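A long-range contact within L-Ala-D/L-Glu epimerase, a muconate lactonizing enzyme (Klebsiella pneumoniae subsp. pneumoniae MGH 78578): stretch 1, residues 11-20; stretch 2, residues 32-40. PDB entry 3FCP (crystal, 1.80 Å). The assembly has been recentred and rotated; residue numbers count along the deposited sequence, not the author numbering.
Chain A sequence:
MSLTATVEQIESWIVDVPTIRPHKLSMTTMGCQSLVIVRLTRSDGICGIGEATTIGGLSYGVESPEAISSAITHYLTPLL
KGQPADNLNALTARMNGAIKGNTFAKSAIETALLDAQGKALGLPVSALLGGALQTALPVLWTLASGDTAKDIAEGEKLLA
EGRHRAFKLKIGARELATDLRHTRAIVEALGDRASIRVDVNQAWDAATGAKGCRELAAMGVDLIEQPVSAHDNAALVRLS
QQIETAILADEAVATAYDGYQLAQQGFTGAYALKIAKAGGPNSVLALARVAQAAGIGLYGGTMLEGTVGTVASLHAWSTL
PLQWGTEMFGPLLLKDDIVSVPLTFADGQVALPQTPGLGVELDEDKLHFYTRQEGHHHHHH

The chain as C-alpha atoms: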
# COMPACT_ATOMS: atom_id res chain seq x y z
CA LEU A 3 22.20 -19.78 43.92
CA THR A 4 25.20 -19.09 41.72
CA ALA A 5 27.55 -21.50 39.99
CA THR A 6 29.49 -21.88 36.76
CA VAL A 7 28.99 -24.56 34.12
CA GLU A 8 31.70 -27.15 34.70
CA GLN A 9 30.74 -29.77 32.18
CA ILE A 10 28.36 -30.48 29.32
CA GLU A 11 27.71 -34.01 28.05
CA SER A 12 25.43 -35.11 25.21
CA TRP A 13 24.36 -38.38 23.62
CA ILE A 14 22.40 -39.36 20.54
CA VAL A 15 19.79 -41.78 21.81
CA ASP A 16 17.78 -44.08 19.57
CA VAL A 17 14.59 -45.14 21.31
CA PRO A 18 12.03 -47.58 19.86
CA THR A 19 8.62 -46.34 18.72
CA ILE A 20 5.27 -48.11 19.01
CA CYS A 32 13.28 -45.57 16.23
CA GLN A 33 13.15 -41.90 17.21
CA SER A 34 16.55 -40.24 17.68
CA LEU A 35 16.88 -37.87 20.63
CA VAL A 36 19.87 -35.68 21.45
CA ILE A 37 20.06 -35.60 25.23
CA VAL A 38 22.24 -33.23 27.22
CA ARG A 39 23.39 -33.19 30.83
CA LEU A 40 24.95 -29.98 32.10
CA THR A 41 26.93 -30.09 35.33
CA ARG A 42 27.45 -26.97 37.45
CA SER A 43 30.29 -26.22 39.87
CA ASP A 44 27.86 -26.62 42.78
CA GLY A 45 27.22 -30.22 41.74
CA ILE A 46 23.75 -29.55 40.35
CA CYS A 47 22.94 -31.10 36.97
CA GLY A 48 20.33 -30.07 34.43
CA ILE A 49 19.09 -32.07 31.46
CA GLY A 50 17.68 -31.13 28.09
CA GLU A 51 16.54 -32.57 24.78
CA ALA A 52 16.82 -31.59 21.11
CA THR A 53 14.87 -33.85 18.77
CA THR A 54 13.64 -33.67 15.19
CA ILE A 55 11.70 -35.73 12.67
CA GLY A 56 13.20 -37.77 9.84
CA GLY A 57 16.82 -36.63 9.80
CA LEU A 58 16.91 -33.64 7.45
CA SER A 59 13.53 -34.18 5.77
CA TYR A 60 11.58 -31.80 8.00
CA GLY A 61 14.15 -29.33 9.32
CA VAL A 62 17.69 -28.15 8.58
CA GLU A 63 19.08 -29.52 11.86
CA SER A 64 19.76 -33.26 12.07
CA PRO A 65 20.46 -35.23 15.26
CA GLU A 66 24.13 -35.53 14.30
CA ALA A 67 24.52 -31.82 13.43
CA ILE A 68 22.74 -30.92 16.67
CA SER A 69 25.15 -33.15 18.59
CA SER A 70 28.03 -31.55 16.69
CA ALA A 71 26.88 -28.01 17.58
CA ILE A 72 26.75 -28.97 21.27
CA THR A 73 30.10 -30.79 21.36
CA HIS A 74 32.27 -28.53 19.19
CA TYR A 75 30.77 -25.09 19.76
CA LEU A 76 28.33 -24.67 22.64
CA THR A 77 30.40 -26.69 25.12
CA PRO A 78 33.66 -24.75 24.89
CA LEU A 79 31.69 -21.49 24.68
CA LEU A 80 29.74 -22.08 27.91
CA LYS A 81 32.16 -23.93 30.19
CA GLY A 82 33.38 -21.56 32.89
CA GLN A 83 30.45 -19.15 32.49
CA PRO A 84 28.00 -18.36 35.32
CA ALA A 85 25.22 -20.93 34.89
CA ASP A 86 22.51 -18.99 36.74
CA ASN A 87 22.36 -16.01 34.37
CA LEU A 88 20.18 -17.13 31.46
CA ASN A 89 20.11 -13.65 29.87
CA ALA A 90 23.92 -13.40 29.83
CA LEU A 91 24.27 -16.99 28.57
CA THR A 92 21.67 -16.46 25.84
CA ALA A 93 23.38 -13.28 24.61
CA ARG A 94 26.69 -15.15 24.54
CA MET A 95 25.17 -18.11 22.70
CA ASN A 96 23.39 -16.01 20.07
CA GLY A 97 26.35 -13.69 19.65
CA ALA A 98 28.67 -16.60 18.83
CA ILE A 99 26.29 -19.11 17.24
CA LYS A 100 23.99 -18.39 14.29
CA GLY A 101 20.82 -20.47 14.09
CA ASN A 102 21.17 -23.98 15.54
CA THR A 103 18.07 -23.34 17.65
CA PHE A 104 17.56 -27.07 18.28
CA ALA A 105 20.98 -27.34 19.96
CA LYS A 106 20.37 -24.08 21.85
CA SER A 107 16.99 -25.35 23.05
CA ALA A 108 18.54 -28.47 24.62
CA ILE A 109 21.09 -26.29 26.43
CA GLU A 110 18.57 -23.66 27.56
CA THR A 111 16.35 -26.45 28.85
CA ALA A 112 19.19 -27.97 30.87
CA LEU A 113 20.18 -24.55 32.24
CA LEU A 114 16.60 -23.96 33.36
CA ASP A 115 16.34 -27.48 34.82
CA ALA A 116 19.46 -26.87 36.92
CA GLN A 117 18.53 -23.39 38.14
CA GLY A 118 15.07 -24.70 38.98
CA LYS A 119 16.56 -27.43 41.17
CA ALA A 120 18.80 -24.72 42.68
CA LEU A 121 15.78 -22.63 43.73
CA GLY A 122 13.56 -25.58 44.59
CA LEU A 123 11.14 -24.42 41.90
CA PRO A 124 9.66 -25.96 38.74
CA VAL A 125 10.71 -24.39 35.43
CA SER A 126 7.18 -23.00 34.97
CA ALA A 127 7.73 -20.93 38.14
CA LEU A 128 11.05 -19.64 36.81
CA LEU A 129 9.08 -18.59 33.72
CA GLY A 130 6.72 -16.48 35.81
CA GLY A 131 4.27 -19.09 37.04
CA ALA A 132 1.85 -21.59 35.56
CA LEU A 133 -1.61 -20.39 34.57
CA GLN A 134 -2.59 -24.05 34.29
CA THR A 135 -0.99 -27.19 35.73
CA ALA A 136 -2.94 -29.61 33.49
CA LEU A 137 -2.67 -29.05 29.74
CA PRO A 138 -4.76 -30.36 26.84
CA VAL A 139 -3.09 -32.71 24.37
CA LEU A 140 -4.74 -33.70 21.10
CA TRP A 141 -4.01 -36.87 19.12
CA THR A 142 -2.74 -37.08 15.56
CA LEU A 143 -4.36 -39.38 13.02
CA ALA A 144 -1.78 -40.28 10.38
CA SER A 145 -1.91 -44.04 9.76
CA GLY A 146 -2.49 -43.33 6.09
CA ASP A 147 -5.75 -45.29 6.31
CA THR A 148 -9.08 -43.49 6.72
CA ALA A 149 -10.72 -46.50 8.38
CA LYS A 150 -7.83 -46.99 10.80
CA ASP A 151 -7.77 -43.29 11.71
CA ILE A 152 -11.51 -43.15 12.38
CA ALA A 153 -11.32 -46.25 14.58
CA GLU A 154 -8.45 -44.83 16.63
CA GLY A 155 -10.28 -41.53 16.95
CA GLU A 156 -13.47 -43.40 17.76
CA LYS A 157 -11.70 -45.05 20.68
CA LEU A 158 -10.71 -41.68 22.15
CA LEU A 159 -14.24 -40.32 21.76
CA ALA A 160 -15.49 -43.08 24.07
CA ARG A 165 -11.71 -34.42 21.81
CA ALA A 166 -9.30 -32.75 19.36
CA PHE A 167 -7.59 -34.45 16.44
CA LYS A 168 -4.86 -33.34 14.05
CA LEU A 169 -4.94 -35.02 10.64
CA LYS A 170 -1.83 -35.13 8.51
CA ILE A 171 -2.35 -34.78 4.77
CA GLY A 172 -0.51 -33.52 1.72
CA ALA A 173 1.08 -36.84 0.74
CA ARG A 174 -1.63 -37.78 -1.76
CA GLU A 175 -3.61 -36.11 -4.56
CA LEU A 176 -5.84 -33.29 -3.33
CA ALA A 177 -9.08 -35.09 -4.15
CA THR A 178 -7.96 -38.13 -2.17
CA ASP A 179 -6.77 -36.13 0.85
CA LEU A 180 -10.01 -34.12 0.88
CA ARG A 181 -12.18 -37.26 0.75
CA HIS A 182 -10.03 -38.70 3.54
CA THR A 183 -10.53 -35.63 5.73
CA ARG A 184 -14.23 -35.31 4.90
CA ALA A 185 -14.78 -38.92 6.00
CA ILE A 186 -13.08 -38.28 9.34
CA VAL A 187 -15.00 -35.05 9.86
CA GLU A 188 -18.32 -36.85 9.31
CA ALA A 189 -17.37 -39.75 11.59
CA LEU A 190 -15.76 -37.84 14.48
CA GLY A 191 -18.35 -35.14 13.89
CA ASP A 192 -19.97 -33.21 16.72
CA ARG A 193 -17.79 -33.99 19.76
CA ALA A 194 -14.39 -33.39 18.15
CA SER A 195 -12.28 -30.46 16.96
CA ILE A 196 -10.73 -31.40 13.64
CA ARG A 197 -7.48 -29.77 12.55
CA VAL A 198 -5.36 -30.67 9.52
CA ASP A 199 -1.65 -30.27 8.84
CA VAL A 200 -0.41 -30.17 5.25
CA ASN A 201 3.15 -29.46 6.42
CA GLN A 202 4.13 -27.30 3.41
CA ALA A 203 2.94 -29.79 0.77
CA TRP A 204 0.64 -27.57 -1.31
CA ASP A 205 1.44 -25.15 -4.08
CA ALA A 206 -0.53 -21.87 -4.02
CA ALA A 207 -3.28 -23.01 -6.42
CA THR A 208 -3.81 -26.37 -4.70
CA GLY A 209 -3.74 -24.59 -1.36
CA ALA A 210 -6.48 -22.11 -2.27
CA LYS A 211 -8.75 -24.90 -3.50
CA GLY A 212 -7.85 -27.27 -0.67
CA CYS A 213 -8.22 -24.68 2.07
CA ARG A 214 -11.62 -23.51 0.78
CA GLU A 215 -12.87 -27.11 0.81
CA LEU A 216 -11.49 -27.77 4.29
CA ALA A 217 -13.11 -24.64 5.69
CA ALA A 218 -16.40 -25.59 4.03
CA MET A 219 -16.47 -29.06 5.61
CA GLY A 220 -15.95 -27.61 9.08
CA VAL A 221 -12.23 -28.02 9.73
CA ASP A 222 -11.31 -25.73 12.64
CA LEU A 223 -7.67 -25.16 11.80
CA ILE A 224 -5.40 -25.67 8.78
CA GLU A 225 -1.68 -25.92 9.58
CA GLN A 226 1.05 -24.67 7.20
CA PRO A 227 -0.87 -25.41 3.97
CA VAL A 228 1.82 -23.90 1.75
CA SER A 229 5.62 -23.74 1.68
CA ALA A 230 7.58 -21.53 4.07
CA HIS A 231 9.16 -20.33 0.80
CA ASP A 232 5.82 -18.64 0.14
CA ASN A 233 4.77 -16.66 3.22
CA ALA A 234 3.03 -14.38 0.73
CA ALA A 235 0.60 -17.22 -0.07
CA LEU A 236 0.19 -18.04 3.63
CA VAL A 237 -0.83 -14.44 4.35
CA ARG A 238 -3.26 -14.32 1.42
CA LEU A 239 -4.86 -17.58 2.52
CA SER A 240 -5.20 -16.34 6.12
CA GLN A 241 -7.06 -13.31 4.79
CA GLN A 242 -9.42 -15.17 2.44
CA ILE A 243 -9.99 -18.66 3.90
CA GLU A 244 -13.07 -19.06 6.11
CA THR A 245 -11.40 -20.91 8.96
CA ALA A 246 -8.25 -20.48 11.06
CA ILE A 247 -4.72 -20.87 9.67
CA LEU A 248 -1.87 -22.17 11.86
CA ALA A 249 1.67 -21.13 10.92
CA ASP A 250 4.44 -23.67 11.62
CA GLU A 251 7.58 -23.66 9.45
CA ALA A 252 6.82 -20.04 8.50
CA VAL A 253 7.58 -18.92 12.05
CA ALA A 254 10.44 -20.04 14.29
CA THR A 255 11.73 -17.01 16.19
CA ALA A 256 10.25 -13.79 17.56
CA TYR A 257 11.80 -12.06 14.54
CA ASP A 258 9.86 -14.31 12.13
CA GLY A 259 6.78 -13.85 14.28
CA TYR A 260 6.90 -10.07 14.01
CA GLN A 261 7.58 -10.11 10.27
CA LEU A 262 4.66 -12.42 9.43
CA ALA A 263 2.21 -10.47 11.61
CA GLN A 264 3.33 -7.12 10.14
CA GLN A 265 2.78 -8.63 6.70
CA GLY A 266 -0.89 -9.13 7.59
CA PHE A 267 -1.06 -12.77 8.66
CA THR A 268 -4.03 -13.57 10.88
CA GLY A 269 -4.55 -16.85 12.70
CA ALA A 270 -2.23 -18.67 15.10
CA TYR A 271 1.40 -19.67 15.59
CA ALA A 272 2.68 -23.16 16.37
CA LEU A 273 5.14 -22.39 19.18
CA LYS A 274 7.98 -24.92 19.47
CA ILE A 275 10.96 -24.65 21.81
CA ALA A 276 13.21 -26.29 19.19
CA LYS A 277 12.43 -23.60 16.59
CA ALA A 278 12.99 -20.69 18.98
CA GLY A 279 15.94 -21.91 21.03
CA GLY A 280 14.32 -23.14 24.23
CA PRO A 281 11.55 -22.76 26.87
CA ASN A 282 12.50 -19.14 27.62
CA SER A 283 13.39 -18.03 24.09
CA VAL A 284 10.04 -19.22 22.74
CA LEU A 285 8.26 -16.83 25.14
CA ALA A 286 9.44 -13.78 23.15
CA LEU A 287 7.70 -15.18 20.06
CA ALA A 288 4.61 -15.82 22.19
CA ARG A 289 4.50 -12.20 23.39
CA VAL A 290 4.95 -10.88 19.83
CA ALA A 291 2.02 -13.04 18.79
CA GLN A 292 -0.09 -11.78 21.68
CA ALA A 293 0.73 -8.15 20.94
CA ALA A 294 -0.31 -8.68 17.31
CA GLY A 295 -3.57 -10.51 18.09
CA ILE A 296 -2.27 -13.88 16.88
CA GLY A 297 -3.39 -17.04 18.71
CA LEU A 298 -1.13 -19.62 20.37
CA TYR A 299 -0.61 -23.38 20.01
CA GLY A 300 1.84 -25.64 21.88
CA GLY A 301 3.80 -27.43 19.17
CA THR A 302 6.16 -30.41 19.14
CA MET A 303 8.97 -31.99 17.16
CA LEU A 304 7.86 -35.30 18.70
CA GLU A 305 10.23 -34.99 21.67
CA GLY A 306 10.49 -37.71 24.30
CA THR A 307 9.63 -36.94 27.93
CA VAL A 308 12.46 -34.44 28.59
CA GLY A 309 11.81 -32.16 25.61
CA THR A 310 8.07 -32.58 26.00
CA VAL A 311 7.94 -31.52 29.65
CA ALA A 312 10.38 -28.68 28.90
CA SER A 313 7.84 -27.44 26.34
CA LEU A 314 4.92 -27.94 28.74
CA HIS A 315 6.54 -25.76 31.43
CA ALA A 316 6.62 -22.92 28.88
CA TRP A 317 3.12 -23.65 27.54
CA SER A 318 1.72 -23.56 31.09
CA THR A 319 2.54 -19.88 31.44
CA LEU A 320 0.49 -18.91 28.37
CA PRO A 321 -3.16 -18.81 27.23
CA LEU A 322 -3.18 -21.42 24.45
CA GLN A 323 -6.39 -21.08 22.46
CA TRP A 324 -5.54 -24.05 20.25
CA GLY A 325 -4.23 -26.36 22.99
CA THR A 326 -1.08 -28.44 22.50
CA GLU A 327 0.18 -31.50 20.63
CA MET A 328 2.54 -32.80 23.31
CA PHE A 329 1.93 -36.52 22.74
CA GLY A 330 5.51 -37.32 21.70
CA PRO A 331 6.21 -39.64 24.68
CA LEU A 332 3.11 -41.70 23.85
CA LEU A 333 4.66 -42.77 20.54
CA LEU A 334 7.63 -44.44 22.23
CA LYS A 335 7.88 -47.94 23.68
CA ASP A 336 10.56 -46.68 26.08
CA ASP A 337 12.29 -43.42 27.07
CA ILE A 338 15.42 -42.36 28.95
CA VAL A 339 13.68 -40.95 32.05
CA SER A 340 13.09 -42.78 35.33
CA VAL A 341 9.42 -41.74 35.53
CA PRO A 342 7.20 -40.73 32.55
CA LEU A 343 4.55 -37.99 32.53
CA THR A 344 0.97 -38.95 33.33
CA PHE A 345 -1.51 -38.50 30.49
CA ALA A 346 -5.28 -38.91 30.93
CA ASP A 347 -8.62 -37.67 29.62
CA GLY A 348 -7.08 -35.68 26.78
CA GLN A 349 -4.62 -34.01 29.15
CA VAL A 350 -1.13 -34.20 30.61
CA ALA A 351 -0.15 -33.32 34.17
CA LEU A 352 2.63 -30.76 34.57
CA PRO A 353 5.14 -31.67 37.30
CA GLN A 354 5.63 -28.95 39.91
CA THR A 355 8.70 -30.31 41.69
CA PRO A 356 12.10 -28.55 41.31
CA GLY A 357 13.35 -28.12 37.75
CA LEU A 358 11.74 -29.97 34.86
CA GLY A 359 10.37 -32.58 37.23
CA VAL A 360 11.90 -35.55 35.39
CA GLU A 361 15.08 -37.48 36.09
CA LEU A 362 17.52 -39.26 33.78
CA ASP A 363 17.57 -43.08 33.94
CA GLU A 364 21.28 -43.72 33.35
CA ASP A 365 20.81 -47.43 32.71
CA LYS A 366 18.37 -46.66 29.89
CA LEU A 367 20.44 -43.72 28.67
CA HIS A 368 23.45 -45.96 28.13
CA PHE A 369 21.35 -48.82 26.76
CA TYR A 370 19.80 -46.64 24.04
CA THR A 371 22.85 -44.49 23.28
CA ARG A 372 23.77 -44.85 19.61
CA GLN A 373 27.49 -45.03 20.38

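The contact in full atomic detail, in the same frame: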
# COMPACT_ATOMS: atom_id res chain seq x y z
N GLU A 11 27.65 -32.71 28.72
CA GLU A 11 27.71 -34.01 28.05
C GLU A 11 26.49 -34.10 27.15
O GLU A 11 25.49 -33.43 27.39
CB GLU A 11 27.62 -35.15 29.07
CG GLU A 11 28.70 -35.18 30.14
CD GLU A 11 28.30 -36.06 31.32
OE1 GLU A 11 27.58 -35.56 32.22
OE2 GLU A 11 28.68 -37.25 31.33
N SER A 12 26.57 -34.92 26.10
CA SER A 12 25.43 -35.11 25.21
C SER A 12 25.56 -36.47 24.54
O SER A 12 26.66 -36.97 24.33
CB SER A 12 25.35 -33.99 24.16
OG SER A 12 26.41 -34.04 23.23
N TRP A 13 24.41 -37.06 24.24
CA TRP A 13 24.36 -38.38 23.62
C TRP A 13 23.25 -38.41 22.59
O TRP A 13 22.22 -37.75 22.76
CB TRP A 13 24.04 -39.45 24.65
CG TRP A 13 24.90 -39.47 25.87
CD1 TRP A 13 26.00 -40.24 26.08
CD2 TRP A 13 24.67 -38.74 27.08
NE1 TRP A 13 26.48 -40.04 27.36
CE2 TRP A 13 25.68 -39.13 27.99
CE3 TRP A 13 23.71 -37.81 27.48
CZ2 TRP A 13 25.76 -38.61 29.29
CZ3 TRP A 13 23.79 -37.29 28.78
CH2 TRP A 13 24.81 -37.69 29.66
N ILE A 14 23.45 -39.18 21.53
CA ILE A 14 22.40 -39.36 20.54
C ILE A 14 21.78 -40.66 21.01
O ILE A 14 22.46 -41.67 21.13
CB ILE A 14 22.95 -39.55 19.11
CG1 ILE A 14 23.60 -38.25 18.62
CG2 ILE A 14 21.81 -39.96 18.19
CD1 ILE A 14 24.13 -38.31 17.19
N VAL A 15 20.49 -40.61 21.32
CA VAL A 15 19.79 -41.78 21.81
C VAL A 15 18.73 -42.24 20.83
O VAL A 15 17.91 -41.44 20.38
CB VAL A 15 19.12 -41.47 23.16
CG1 VAL A 15 18.47 -42.71 23.72
CG2 VAL A 15 20.15 -40.93 24.13
N ASP A 16 18.76 -43.52 20.48
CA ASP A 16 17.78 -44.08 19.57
C ASP A 16 16.83 -44.95 20.38
O ASP A 16 17.20 -46.02 20.85
CB ASP A 16 18.46 -44.92 18.48
CG ASP A 16 19.38 -44.09 17.60
OD1 ASP A 16 18.96 -42.99 17.19
OD2 ASP A 16 20.51 -44.54 17.32
N VAL A 17 15.61 -44.44 20.55
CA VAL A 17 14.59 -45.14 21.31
C VAL A 17 13.54 -45.71 20.37
O VAL A 17 13.17 -45.08 19.38
CB VAL A 17 13.90 -44.19 22.32
CG1 VAL A 17 14.91 -43.74 23.37
CG2 VAL A 17 13.33 -42.98 21.60
N PRO A 18 13.04 -46.92 20.68
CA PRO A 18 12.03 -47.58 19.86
C PRO A 18 10.65 -46.93 19.94
O PRO A 18 10.23 -46.46 21.00
CB PRO A 18 12.03 -49.00 20.41
CG PRO A 18 12.28 -48.77 21.86
CD PRO A 18 13.41 -47.75 21.84
N THR A 19 9.96 -46.91 18.81
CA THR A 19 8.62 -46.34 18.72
C THR A 19 7.60 -47.47 18.73
O THR A 19 7.94 -48.63 18.49
CB THR A 19 8.46 -45.55 17.42
OG1 THR A 19 8.59 -46.44 16.31
CG2 THR A 19 9.51 -44.45 17.32
N ILE A 20 6.34 -47.13 18.98
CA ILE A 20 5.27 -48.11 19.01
C ILE A 20 4.95 -48.59 17.59
O ILE A 20 5.10 -47.83 16.62
CB ILE A 20 3.98 -47.53 19.63
CG1 ILE A 20 3.52 -46.31 18.83
CG2 ILE A 20 4.23 -47.16 21.09
CD1 ILE A 20 2.21 -45.70 19.31
N CYS A 32 12.62 -46.28 15.13
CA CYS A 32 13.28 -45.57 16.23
C CYS A 32 13.18 -44.05 16.07
O CYS A 32 13.10 -43.54 14.96
CB CYS A 32 14.76 -45.94 16.31
SG CYS A 32 15.14 -47.69 16.65
N GLN A 33 13.17 -43.36 17.20
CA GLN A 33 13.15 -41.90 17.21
C GLN A 33 14.49 -41.52 17.83
O GLN A 33 14.86 -42.05 18.89
CB GLN A 33 11.99 -41.38 18.07
CG GLN A 33 12.06 -39.89 18.42
CD GLN A 33 12.07 -38.97 17.21
OE1 GLN A 33 12.94 -39.06 16.34
NE2 GLN A 33 11.10 -38.07 17.16
N SER A 34 15.24 -40.64 17.18
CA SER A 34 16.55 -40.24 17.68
C SER A 34 16.51 -38.95 18.48
O SER A 34 16.17 -37.89 17.95
CB SER A 34 17.53 -40.10 16.51
OG SER A 34 17.58 -41.29 15.76
N LEU A 35 16.87 -39.04 19.75
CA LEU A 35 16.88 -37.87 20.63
C LEU A 35 18.31 -37.45 20.96
O LEU A 35 19.19 -38.30 21.13
CB LEU A 35 16.17 -38.19 21.95
CG LEU A 35 14.90 -39.05 21.95
CD1 LEU A 35 14.51 -39.35 23.38
CD2 LEU A 35 13.78 -38.33 21.21
N VAL A 36 18.55 -36.15 21.03
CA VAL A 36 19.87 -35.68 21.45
C VAL A 36 19.64 -35.18 22.87
O VAL A 36 18.95 -34.18 23.09
CB VAL A 36 20.41 -34.54 20.58
CG1 VAL A 36 21.77 -34.11 21.11
CG2 VAL A 36 20.57 -35.01 19.13
N ILE A 37 20.21 -35.91 23.83
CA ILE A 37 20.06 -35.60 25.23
C ILE A 37 21.31 -34.93 25.76
O ILE A 37 22.44 -35.28 25.39
CB ILE A 37 19.79 -36.90 26.05
CG1 ILE A 37 18.48 -37.54 25.57
CG2 ILE A 37 19.74 -36.60 27.54
CD1 ILE A 37 17.25 -36.69 25.77
N VAL A 38 21.12 -33.95 26.63
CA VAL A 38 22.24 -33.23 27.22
C VAL A 38 22.15 -33.22 28.73
O VAL A 38 21.06 -33.18 29.31
CB VAL A 38 22.28 -31.77 26.70
CG1 VAL A 38 20.94 -31.10 26.90
CG2 VAL A 38 23.36 -30.98 27.44
N ARG A 39 23.31 -33.28 29.37
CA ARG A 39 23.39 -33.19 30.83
C ARG A 39 24.45 -32.13 31.09
O ARG A 39 25.60 -32.25 30.66
CB ARG A 39 23.81 -34.51 31.47
CG ARG A 39 23.90 -34.40 33.00
CD ARG A 39 24.03 -35.76 33.66
NE ARG A 39 25.20 -36.49 33.18
CZ ARG A 39 25.40 -37.79 33.38
NH1 ARG A 39 24.50 -38.50 34.05
NH2 ARG A 39 26.49 -38.38 32.90
N LEU A 40 24.05 -31.07 31.79
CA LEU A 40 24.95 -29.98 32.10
C LEU A 40 25.24 -30.02 33.59
O LEU A 40 24.33 -30.04 34.41
CB LEU A 40 24.31 -28.65 31.70
CG LEU A 40 25.15 -27.37 31.84
CD1 LEU A 40 24.61 -26.31 30.87
CD2 LEU A 40 25.12 -26.88 33.28

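Strands 11-17 and 33-40 pair antiparallel, their axes 4.5 Å apart at closest approach, and bury 838 Å² counted over both sides. The backbones are joined where E11, W13, V15 and V17 face R39, I37, L35 and Q33 in hydrogen-bonded pairs, each closed by two N-H to O bonds. The tightest pair has V15 N to L35 O and L35 N to V15 O both at 2.7 Å. Between these rungs the alpha carbons close in, and CA-H...O contacts such as S12 CA to I37 O (3.0 Å) fill the gaps. On the W13 side of the sheet, R39 donates NE to E11 OE1 (2.7 Å) and NH2 to E11 OE2 (2.9 Å), a two-pronged salt bridge between two partly exposed residues, whose charges suit that setting. The guanidinium receives E11 at its edge and lays one face over W13 CH2; R39 NH2 lies 3.7 Å from W13 CZ2. Apolar contacts farther along the same side are W13 CE3 to I37 CG2 (4.2 Å), V15 CG2 to I37 CG1 (4.0 Å) and V17 CG2 to L35 CD1 (4.2 Å). V15, V17, L35 and I37 are buried, where branched hydrocarbon leaves no polar group unsatisfied. On the other side, S34 OG donates to D16 OD1 (2.6 Å), the short serine reaching the carboxylate directly across a non-hydrogen-bonded pair.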